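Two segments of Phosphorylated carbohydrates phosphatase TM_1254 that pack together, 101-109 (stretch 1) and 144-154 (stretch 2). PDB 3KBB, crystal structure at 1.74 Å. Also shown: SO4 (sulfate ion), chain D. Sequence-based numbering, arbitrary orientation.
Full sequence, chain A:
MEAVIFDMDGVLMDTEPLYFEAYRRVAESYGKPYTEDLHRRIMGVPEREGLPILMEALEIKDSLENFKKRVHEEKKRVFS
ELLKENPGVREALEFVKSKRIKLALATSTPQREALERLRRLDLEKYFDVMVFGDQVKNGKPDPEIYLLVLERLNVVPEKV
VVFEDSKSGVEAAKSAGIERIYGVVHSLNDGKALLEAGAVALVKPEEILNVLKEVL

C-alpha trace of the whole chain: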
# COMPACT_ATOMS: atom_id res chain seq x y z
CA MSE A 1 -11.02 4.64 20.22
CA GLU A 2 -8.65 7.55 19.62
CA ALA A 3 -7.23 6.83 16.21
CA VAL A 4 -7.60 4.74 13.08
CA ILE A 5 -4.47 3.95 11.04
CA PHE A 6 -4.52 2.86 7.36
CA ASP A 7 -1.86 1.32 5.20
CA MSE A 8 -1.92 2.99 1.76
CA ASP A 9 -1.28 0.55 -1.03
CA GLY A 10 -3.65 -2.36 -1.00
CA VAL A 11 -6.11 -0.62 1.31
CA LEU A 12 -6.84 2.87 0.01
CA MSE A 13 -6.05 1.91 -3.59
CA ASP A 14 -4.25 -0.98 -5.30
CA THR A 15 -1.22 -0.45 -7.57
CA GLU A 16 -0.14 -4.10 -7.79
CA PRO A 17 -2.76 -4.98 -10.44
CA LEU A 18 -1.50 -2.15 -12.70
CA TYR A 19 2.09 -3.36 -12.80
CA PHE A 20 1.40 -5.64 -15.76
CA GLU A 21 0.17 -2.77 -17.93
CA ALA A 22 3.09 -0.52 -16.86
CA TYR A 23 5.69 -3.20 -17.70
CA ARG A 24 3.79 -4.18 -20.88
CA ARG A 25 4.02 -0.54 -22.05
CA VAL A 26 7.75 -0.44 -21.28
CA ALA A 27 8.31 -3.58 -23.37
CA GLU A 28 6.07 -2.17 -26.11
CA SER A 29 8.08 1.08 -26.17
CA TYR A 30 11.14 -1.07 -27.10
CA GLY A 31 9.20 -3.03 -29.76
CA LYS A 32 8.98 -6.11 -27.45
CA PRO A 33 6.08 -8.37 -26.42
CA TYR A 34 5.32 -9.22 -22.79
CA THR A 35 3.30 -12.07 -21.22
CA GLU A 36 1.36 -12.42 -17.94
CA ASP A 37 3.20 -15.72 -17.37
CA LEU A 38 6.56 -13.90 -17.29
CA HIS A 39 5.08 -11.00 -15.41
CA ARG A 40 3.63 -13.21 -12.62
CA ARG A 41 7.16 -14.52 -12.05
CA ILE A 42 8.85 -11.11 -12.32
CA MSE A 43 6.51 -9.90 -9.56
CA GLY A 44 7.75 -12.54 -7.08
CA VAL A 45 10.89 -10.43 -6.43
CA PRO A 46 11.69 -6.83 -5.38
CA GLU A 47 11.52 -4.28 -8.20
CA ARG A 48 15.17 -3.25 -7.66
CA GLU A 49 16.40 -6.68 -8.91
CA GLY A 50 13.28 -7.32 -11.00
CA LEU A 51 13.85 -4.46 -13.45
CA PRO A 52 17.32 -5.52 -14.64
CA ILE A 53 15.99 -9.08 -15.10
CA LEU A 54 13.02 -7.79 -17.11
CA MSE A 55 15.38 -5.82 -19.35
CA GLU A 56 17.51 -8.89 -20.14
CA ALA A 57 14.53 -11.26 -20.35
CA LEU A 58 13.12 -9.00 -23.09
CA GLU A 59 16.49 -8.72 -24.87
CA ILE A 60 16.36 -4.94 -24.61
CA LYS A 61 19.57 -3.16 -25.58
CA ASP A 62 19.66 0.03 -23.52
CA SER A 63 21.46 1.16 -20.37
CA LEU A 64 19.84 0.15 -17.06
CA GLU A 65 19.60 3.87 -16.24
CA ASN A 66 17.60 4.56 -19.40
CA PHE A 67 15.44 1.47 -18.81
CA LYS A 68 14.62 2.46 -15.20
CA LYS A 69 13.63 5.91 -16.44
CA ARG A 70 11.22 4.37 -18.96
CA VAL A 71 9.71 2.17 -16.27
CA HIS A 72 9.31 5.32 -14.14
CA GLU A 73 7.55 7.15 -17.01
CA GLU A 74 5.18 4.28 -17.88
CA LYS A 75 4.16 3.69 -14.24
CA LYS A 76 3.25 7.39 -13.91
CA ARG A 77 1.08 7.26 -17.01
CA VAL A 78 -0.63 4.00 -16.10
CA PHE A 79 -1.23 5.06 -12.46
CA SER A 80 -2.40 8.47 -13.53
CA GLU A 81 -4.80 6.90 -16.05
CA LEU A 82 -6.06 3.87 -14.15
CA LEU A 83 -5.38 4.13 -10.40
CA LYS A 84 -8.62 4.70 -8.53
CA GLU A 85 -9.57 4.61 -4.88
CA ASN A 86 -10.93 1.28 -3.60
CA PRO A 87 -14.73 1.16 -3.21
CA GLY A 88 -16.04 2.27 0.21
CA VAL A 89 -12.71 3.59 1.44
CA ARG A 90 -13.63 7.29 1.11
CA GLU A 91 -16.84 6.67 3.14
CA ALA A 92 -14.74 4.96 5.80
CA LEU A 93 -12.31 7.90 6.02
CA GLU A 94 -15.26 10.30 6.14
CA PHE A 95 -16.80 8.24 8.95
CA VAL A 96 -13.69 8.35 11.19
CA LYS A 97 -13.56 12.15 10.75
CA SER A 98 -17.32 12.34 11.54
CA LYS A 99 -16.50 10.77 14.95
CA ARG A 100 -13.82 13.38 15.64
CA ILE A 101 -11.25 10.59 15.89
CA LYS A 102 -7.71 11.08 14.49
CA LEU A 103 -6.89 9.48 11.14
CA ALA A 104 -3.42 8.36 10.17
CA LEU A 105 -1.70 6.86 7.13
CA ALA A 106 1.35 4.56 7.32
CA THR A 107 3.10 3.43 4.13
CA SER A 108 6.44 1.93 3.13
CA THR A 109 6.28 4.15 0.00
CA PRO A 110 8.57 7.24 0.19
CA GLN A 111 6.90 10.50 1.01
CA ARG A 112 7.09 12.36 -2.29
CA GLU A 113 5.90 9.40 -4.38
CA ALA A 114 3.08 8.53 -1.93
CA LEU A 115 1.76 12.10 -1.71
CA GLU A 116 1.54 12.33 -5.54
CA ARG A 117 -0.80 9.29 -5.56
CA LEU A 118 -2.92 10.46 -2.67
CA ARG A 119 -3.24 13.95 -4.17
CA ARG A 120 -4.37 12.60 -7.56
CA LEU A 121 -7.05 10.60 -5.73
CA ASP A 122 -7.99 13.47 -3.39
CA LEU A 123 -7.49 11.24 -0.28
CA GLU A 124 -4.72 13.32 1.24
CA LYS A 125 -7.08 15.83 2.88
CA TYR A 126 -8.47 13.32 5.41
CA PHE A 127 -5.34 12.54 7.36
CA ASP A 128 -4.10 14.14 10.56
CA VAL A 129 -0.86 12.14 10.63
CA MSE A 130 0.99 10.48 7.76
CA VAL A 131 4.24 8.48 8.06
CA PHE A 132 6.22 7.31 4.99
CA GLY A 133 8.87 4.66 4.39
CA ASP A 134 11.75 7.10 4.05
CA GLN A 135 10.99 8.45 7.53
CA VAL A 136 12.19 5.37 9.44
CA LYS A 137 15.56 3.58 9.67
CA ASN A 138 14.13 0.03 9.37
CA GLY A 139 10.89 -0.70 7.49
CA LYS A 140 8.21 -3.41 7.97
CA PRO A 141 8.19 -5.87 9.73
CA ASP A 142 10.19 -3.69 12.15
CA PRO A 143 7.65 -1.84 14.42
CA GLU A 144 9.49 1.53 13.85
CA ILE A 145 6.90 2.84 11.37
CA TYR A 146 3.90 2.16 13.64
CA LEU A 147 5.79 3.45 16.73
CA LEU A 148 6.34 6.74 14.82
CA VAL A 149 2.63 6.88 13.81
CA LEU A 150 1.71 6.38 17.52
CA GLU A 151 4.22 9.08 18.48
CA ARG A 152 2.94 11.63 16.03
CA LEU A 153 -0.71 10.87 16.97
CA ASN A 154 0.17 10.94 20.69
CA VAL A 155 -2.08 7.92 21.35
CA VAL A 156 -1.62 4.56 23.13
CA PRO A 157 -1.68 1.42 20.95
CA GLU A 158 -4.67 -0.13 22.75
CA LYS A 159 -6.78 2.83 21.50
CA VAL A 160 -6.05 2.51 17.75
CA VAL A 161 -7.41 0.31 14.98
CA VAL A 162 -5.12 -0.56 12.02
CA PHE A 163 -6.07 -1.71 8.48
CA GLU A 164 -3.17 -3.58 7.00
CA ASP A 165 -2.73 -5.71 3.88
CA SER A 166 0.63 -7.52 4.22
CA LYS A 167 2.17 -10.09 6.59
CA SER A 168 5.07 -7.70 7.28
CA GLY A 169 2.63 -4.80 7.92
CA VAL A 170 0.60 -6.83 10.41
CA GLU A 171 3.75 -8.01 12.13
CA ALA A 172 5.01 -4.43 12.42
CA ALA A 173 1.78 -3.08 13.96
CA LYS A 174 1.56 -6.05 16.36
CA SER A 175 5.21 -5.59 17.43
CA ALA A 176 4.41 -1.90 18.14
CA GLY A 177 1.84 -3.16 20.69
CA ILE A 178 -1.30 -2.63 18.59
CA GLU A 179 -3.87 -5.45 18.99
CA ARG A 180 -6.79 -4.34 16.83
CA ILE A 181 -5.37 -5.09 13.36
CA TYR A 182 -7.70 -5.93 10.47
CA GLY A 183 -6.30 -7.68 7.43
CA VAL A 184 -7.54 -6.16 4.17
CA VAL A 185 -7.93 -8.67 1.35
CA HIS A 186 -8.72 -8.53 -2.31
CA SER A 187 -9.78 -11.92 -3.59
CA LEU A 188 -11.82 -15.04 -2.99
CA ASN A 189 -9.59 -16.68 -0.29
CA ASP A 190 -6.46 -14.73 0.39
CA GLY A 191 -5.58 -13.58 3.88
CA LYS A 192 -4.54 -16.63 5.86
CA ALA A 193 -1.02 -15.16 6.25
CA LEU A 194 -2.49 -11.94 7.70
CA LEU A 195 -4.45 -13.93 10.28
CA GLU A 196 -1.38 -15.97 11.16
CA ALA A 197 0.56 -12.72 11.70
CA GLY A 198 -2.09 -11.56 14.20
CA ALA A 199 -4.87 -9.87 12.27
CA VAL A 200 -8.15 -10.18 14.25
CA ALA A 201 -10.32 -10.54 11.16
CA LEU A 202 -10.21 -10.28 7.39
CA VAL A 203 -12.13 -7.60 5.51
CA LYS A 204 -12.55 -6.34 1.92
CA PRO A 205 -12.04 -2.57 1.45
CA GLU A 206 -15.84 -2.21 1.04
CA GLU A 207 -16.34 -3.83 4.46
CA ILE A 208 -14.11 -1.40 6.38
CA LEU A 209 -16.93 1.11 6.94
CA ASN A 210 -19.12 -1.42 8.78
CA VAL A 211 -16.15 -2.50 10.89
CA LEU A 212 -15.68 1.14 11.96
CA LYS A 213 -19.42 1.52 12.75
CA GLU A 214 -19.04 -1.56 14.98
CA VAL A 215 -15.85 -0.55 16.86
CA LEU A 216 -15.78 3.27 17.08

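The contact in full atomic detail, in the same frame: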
# COMPACT_ATOMS: atom_id res chain seq x y z
N ILE A 101 -12.32 11.51 15.50
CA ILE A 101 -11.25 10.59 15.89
C ILE A 101 -10.10 10.90 14.91
O ILE A 101 -10.36 11.22 13.75
CB ILE A 101 -11.79 9.11 15.78
CG1 ILE A 101 -12.76 8.87 16.95
CG2 ILE A 101 -10.67 8.04 15.77
CD1 ILE A 101 -13.42 7.52 16.95
N LYS A 102 -8.86 10.74 15.35
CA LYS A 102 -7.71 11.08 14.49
C LYS A 102 -7.52 9.99 13.45
O LYS A 102 -7.81 8.80 13.73
CB LYS A 102 -6.45 11.13 15.34
CG LYS A 102 -6.34 12.41 16.16
CD LYS A 102 -5.09 12.37 17.02
CE LYS A 102 -5.02 13.57 17.94
NZ LYS A 102 -3.63 13.69 18.43
N LEU A 103 -7.02 10.39 12.28
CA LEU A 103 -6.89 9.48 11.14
C LEU A 103 -5.45 9.54 10.72
O LEU A 103 -4.90 10.64 10.55
CB LEU A 103 -7.77 9.95 9.99
CG LEU A 103 -8.20 9.13 8.78
CD1 LEU A 103 -8.59 7.69 9.16
CD2 LEU A 103 -9.39 9.82 8.02
N ALA A 104 -4.82 8.37 10.56
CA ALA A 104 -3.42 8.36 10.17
C ALA A 104 -3.20 7.40 9.00
O ALA A 104 -3.95 6.42 8.83
CB ALA A 104 -2.53 7.95 11.31
N LEU A 105 -2.14 7.68 8.24
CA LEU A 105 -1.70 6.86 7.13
C LEU A 105 -0.29 6.35 7.47
O LEU A 105 0.54 7.11 7.99
CB LEU A 105 -1.57 7.73 5.88
CG LEU A 105 -1.11 6.82 4.76
CD1 LEU A 105 -2.29 6.11 4.10
CD2 LEU A 105 -0.23 7.54 3.75
N ALA A 106 -0.01 5.07 7.21
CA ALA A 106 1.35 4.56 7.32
C ALA A 106 1.63 3.82 6.01
O ALA A 106 0.81 3.01 5.54
CB ALA A 106 1.54 3.67 8.54
N THR A 107 2.76 4.10 5.38
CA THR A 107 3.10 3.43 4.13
C THR A 107 4.59 3.25 4.02
O THR A 107 5.35 4.13 4.45
CB THR A 107 2.59 4.20 2.90
OG1 THR A 107 2.98 3.51 1.70
CG2 THR A 107 3.13 5.66 2.86
N SER A 108 5.03 2.14 3.41
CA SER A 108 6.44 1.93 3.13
C SER A 108 6.91 2.81 1.96
O SER A 108 8.12 2.94 1.72
CB SER A 108 6.68 0.45 2.77
OG SER A 108 6.25 -0.38 3.84
N THR A 109 5.97 3.33 1.18
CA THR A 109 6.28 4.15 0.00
C THR A 109 6.88 5.47 0.46
O THR A 109 6.36 6.06 1.41
CB THR A 109 4.99 4.47 -0.78
OG1 THR A 109 4.40 3.25 -1.25
CG2 THR A 109 5.30 5.35 -1.97
N GLU A 144 9.15 0.09 13.95
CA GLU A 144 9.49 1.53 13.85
C GLU A 144 8.39 2.42 13.23
O GLU A 144 8.01 3.48 13.80
CB GLU A 144 10.81 1.71 13.10
CG GLU A 144 11.45 3.03 13.44
CD GLU A 144 12.76 3.27 12.69
OE1 GLU A 144 13.40 2.28 12.28
OE2 GLU A 144 13.13 4.47 12.56
N ILE A 145 7.89 2.02 12.06
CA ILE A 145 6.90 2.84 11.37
C ILE A 145 5.62 3.06 12.18
O ILE A 145 5.12 4.18 12.24
CB ILE A 145 6.63 2.32 9.96
CG1 ILE A 145 5.95 3.41 9.10
CG2 ILE A 145 5.92 0.99 9.95
CD1 ILE A 145 5.81 3.05 7.66
N TYR A 146 5.11 1.99 12.80
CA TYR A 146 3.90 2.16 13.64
C TYR A 146 4.19 2.89 14.94
O TYR A 146 3.34 3.63 15.40
CB TYR A 146 3.23 0.80 13.90
CG TYR A 146 2.43 0.45 12.66
CD1 TYR A 146 1.19 1.08 12.39
CD2 TYR A 146 2.91 -0.48 11.73
CE1 TYR A 146 0.47 0.79 11.24
CE2 TYR A 146 2.20 -0.77 10.56
CZ TYR A 146 0.97 -0.12 10.32
OH TYR A 146 0.24 -0.38 9.18
N LEU A 147 5.37 2.67 15.53
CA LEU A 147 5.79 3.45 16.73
C LEU A 147 5.82 4.95 16.41
O LEU A 147 5.37 5.79 17.23
CB LEU A 147 7.16 2.92 17.24
CG LEU A 147 7.08 1.51 17.84
CD1 LEU A 147 8.54 0.94 17.97
CD2 LEU A 147 6.33 1.46 19.18
N LEU A 148 6.30 5.33 15.22
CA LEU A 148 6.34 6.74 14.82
C LEU A 148 4.92 7.29 14.58
O LEU A 148 4.61 8.43 14.96
CB LEU A 148 7.20 6.91 13.56
CG LEU A 148 7.47 8.36 13.06
CD1 LEU A 148 7.98 9.26 14.18
CD2 LEU A 148 8.43 8.32 11.83
N VAL A 149 4.05 6.47 13.97
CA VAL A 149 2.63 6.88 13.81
C VAL A 149 2.01 7.15 15.19
O VAL A 149 1.32 8.19 15.35
CB VAL A 149 1.77 5.81 13.05
CG1 VAL A 149 0.26 6.24 13.03
CG2 VAL A 149 2.27 5.69 11.61
N LEU A 150 2.23 6.23 16.15
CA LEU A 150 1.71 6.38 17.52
C LEU A 150 2.26 7.64 18.18
O LEU A 150 1.54 8.37 18.84
CB LEU A 150 2.00 5.15 18.37
CG LEU A 150 1.32 3.85 17.92
CD1 LEU A 150 1.85 2.67 18.71
CD2 LEU A 150 -0.19 4.08 18.17
N GLU A 151 3.55 7.89 17.95
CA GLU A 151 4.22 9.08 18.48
C GLU A 151 3.62 10.35 17.97
O GLU A 151 3.32 11.26 18.77
CB GLU A 151 5.71 9.04 18.18
CG GLU A 151 6.47 10.23 18.84
CD GLU A 151 7.95 10.01 18.84
OE1 GLU A 151 8.48 9.67 17.76
OE2 GLU A 151 8.56 10.17 19.92
N ARG A 152 3.47 10.45 16.65
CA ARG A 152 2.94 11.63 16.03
C ARG A 152 1.45 11.85 16.38
O ARG A 152 1.00 12.98 16.48
CB ARG A 152 3.13 11.59 14.51
CG ARG A 152 4.63 11.72 14.06
CD ARG A 152 4.78 11.92 12.52
NE ARG A 152 6.20 11.90 12.15
CZ ARG A 152 6.71 11.73 10.91
NH1 ARG A 152 5.95 11.59 9.83
NH2 ARG A 152 8.03 11.76 10.77
N LEU A 153 0.70 10.76 16.55
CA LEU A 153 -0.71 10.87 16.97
C LEU A 153 -0.86 11.20 18.48
O LEU A 153 -1.92 11.69 18.92
CB LEU A 153 -1.38 9.51 16.76
CG LEU A 153 -1.72 9.05 15.35
CD1 LEU A 153 -2.07 7.57 15.43
CD2 LEU A 153 -2.94 9.85 14.85
N ASN A 154 0.19 10.91 19.23
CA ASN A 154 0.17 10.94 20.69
C ASN A 154 -0.99 10.13 21.28
O ASN A 154 -1.84 10.64 22.05
CB ASN A 154 0.15 12.41 21.16
CG ASN A 154 0.32 12.55 22.63
OD1 ASN A 154 0.97 11.74 23.29
ND2 ASN A 154 -0.27 13.60 23.18
S SO4 D . 2.61 0.39 1.51
O1 SO4 D . 1.46 1.30 1.49
O2 SO4 D . 2.26 -0.89 0.89
O3 SO4 D . 3.70 0.92 0.66
O4 SO4 D . 3.13 0.08 2.89
O HOH W 1 -3.99 12.39 20.84
O HOH W 2 -1.74 14.14 16.43

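Helix 144-153 lies against strand 102-106 with its direction nearly reversed, the two axes at 155° and 9.2 Å apart at their closest. Alternation in the strand sets the pattern: Lys102, Ala104 and Ala106 direct their CA-to-CB bonds toward the helix, while Leu103 and Leu105 point away. The helix answers with Ile145, Val149 and Leu153, spaced four residues apart and so carried along one side of it.

Glu144 opens the helix beyond reach of the strand. Ile145 is the first residue to touch. With chi1 and chi2 both t, its side chain is extended, and CD1 reaches the strand's exit, 3.4 Å from Thr107 O and 4.4 Å from Ala106 CB. A beta-branched aliphatic suits this end: its conformational freedom is limited, and in the t, t rotamer its delta carbon reaches the chain as it leaves the strand. Just beyond, Thr107 OG1 and Ser108 N donate hydrogen bonds to the sulfate, at 2.7 Å to its O1 and 2.9 Å to its O4.

Tyr146 starts sideways, but its ring swings nearer and sets CE1 4.1 Å from Ala106 CB, meeting the methyl obliquely. Its OH is satisfied elsewhere in the structure. Leu147 and Leu148 are out of reach.

Val149 sits at the middle of the contact, and Val149 CA is 7.0 Å from Ala106 CA. Its two methyls divide between the alanines: CG1 lies 3.7 Å from Ala104 CB and CG2 3.7 Å from Ala106 CB. The rule is small against branched: each alanine offers a single methyl, and the beta-branched valine fills the space between them without a long side chain. All three residues are buried.

Leu150 and Glu151 do not reach the strand. Arg152 contributes through its backbone, for its O accepts a hydrogen bond from water 2, which in turn accepts one from Lys102 NZ.

Leu153 has the largest area covered by the opposing stretch. Its CB points sideways, yet the side chain turns inward, placing CD2 4.0 Å from Ala104 CB and 3.8 Å from Lys102 CB. Lys102 thus serves twice: its aliphatic base packs on leucine, while the extended chain carries NZ to Leu153 O, a 2.7 Å hydrogen bond and the only direct one between the stretches. At a helix's last turn such a carbonyl lacks its usual i+4 amide partner, and an exposed lysine can supply the donor. Asn154 then leaves helical geometry with positive phi, and its O receives a hydrogen bond from water 1, itself bound by Lys102 NZ.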